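Long-range contact in TatD-related deoxyribonuclease (Thermotoga maritima, PDB 1J6O), which is probably a metal-dependent nuclease that cuts DNA by hydrolysing its ester bonds: residues A[16-21]-A[213-218]. Residues are numbered along the deposited sequence; the frame is centred on the assembly and turned at random.
Sequences THAHLH and TDCPFL
The predicted divalent-metal site of this TatD-type hydrolase brings together His17, His19 and Asp214: His17 near the end of strand 13-18, His19 just past it, and a carboxylate from the loop after strand 209-211. The NE2-H of His19 is given at 2.9 Å to Asp214 OD1, which lies close to the imidazole plane; the N-H...O angle is a bent 135°, and ring and carboxylate planes stand 57° apart. The same OD1 lies 3.2 Å from His17 CD2; the NE2 of that ring instead hydrogen-bonds Glu103, another predicted ligand. With CG anti to the backbone N (chi1 -164°), Asp214 turns its carboxylate toward both rings. Closing a TIM barrel requires its first and last strands to meet, and the backbone here continues that seam: Asp214 N donates to His17 O at 2.7 Å, and His19 N makes a weak bond to Cys215 O. An alanine in place of His19 would probably leave Asp214 OD1 without its NE2-H donor and open a gap beside Phe217, whose CE2 approaches His19 CD2 at 3.9 Å. Beside these polar atoms, Cys215 SG packs on Ala18 CB at 3.6 Å and, more distantly, on Leu20 CD2. An ST turn spans Asp214, with Thr213 OG1 accepting from Cys215 N at 2.9 Å, and Asp15 also hydrogen-bonds that hydroxyl.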
ATOM      1  N   THR A  16      -5.095   1.663   2.664  1.00  6.90           N
ATOM      2  CA  THR A  16      -4.227   0.475   2.545  1.00  6.88           C
ATOM      3  C   THR A  16      -2.723   0.727   2.595  1.00  6.10           C
ATOM      4  O   THR A  16      -1.927  -0.207   2.406  1.00  6.35           O
ATOM      5  CB  THR A  16      -4.537  -0.320   1.246  1.00  6.96           C
ATOM      6  OG1 THR A  16      -4.301   0.530   0.120  1.00  7.53           O
ATOM      7  CG2 THR A  16      -5.990  -0.795   1.216  1.00  7.08           C
ATOM      8  N   HIS A  17      -2.312   1.968   2.856  1.00  5.91           N
ATOM      9  CA  HIS A  17      -0.888   2.239   2.915  1.00  6.90           C
ATOM     10  C   HIS A  17      -0.620   3.453   3.776  1.00  7.83           C
ATOM     11  O   HIS A  17      -0.598   4.579   3.272  1.00 11.92           O
ATOM     12  CB  HIS A  17      -0.334   2.477   1.491  1.00  6.94           C
ATOM     13  CG  HIS A  17       1.129   2.187   1.351  1.00  7.32           C
ATOM     14  ND1 HIS A  17       1.602   0.997   0.839  1.00  9.71           N
ATOM     15  CD2 HIS A  17       2.222   2.928   1.650  1.00  8.40           C
ATOM     16  CE1 HIS A  17       2.928   1.022   0.822  1.00 10.61           C
ATOM     17  NE2 HIS A  17       3.327   2.183   1.309  1.00 10.79           N
ATOM     18  N   ALA A  18      -0.396   3.242   5.070  1.00  5.47           N
ATOM     19  CA  ALA A  18      -0.127   4.365   5.960  1.00  5.66           C
ATOM     20  C   ALA A  18       1.212   4.170   6.719  1.00  5.86           C
ATOM     21  O   ALA A  18       1.696   3.053   6.811  1.00  5.49           O
ATOM     22  CB  ALA A  18      -1.242   4.458   6.943  1.00  4.30           C
ATOM     23  N   HIS A  19       1.796   5.253   7.243  1.00  4.58           N
ATOM     24  CA  HIS A  19       3.058   5.175   8.005  1.00  5.69           C
ATOM     25  C   HIS A  19       2.794   6.074   9.216  1.00  5.76           C
ATOM     26  O   HIS A  19       3.508   7.096   9.436  1.00  5.66           O
ATOM     27  CB  HIS A  19       4.233   5.778   7.207  1.00  5.93           C
ATOM     28  CG  HIS A  19       4.426   5.168   5.851  1.00  7.11           C
ATOM     29  ND1 HIS A  19       4.936   3.900   5.676  1.00  8.75           N
ATOM     30  CD2 HIS A  19       4.231   5.673   4.605  1.00  7.58           C
ATOM     31  CE1 HIS A  19       5.063   3.653   4.381  1.00 11.23           C
ATOM     32  NE2 HIS A  19       4.646   4.716   3.709  1.00  8.90           N
ATOM     33  N   LEU A  20       1.816   5.685  10.024  1.00  4.69           N
ATOM     34  CA  LEU A  20       1.441   6.465  11.202  1.00  5.86           C
ATOM     35  C   LEU A  20       2.493   6.526  12.287  1.00  6.86           C
ATOM     36  O   LEU A  20       2.448   7.407  13.163  1.00  7.61           O
ATOM     37  CB  LEU A  20       0.113   5.932  11.756  1.00  6.90           C
ATOM     38  CG  LEU A  20      -1.083   6.179  10.822  1.00 10.03           C
ATOM     39  CD1 LEU A  20      -2.279   5.267  11.199  1.00  9.30           C
ATOM     40  CD2 LEU A  20      -1.475   7.644  10.910  1.00 10.50           C
ATOM     41  N   HIS A  21       3.444   5.609  12.210  1.00  5.31           N
ATOM     42  CA  HIS A  21       4.519   5.549  13.187  1.00  7.50           C
ATOM     43  C   HIS A  21       5.685   6.472  12.843  1.00  7.17           C
ATOM     44  O   HIS A  21       6.644   6.556  13.619  1.00  8.99           O
ATOM     45  CB  HIS A  21       5.013   4.107  13.351  1.00  7.00           C
ATOM     46  CG  HIS A  21       5.489   3.493  12.075  1.00  9.47           C
ATOM     47  ND1 HIS A  21       4.660   3.313  10.982  1.00  7.15           N
ATOM     48  CD2 HIS A  21       6.731   3.113  11.680  1.00  6.86           C
ATOM     49  CE1 HIS A  21       5.374   2.857   9.966  1.00  7.88           C
ATOM     50  NE2 HIS A  21       6.636   2.730  10.364  1.00  8.58           N
ATOM     51  N   THR A 213      -3.188   6.547   1.315  1.00 11.52           N
ATOM     52  CA  THR A 213      -2.746   7.913   1.518  1.00 10.74           C
ATOM     53  C   THR A 213      -1.227   7.959   1.450  1.00 12.15           C
ATOM     54  O   THR A 213      -0.661   8.951   1.000  1.00  9.46           O
ATOM     55  CB  THR A 213      -3.068   8.477   2.931  1.00 12.89           C
ATOM     56  OG1 THR A 213      -2.451   7.639   3.929  1.00 12.87           O
ATOM     57  CG2 THR A 213      -4.562   8.573   3.165  1.00 13.73           C
ATOM     58  N   ASP A 214      -0.570   6.879   1.870  1.00  9.43           N
ATOM     59  CA  ASP A 214       0.880   6.820   1.900  1.00 11.62           C
ATOM     60  C   ASP A 214       1.278   7.936   2.906  1.00  7.83           C
ATOM     61  O   ASP A 214       2.377   8.496   2.843  1.00  7.85           O
ATOM     62  CB  ASP A 214       1.501   7.087   0.518  1.00 15.25           C
ATOM     63  CG  ASP A 214       2.968   6.656   0.446  1.00 22.54           C
ATOM     64  OD1 ASP A 214       3.424   5.860   1.316  1.00 21.92           O
ATOM     65  OD2 ASP A 214       3.667   7.108  -0.495  1.00 27.06           O
ATOM     66  N   CYS A 215       0.381   8.256   3.848  1.00  7.80           N
ATOM     67  CA  CYS A 215       0.693   9.313   4.832  1.00  7.77           C
ATOM     68  C   CYS A 215       2.009   8.981   5.562  1.00  9.01           C
ATOM     69  O   CYS A 215       2.269   7.821   5.877  1.00  9.27           O
ATOM     70  CB  CYS A 215      -0.468   9.483   5.822  1.00  9.79           C
ATOM     71  SG  CYS A 215      -0.850   8.061   6.880  1.00 10.47           S
ATOM     72  N   PRO A 216       2.795  10.005   5.943  1.00  8.36           N
ATOM     73  CA  PRO A 216       2.533  11.443   5.748  1.00  9.34           C
ATOM     74  C   PRO A 216       2.780  12.011   4.360  1.00 10.09           C
ATOM     75  O   PRO A 216       2.614  13.211   4.146  1.00 13.55           O
ATOM     76  CB  PRO A 216       3.471  12.079   6.759  1.00  8.40           C
ATOM     77  CG  PRO A 216       4.742  11.213   6.569  1.00  8.39           C
ATOM     78  CD  PRO A 216       4.116   9.789   6.575  1.00  8.57           C
ATOM     79  N   PHE A 217       3.168  11.175   3.417  1.00 10.70           N
ATOM     80  CA  PHE A 217       3.445  11.657   2.065  1.00 12.62           C
ATOM     81  C   PHE A 217       2.255  11.914   1.107  1.00 12.86           C
ATOM     82  O   PHE A 217       1.135  11.482   1.381  1.00 11.64           O
ATOM     83  CB  PHE A 217       4.345  10.666   1.321  1.00 14.39           C
ATOM     84  CG  PHE A 217       5.525  10.158   2.098  1.00 17.54           C
ATOM     85  CD1 PHE A 217       6.448  11.026   2.657  1.00 18.93           C
ATOM     86  CD2 PHE A 217       5.672   8.782   2.293  1.00 19.41           C
ATOM     87  CE1 PHE A 217       7.523  10.536   3.426  1.00 21.63           C
ATOM     88  CE2 PHE A 217       6.722   8.288   3.044  1.00 20.06           C
ATOM     89  CZ  PHE A 217       7.653   9.163   3.617  1.00 21.96           C
ATOM     90  N   LEU A 218       2.546  12.654   0.036  1.00 13.29           N
ATOM     91  CA  LEU A 218       1.586  12.964  -1.010  1.00 13.98           C
ATOM     92  C   LEU A 218       0.142  13.282  -0.667  1.00 14.72           C
ATOM     93  O   LEU A 218      -0.786  12.508  -0.989  1.00 13.94           O
ATOM     94  CB  LEU A 218       1.578  11.772  -1.956  1.00 17.72           C
ATOM     95  CG  LEU A 218       2.952  11.285  -2.417  1.00 18.57           C
ATOM     96  CD1 LEU A 218       2.859   9.878  -3.058  1.00 21.29           C
ATOM     97  CD2 LEU A 218       3.491  12.284  -3.412  1.00 19.18           C
TER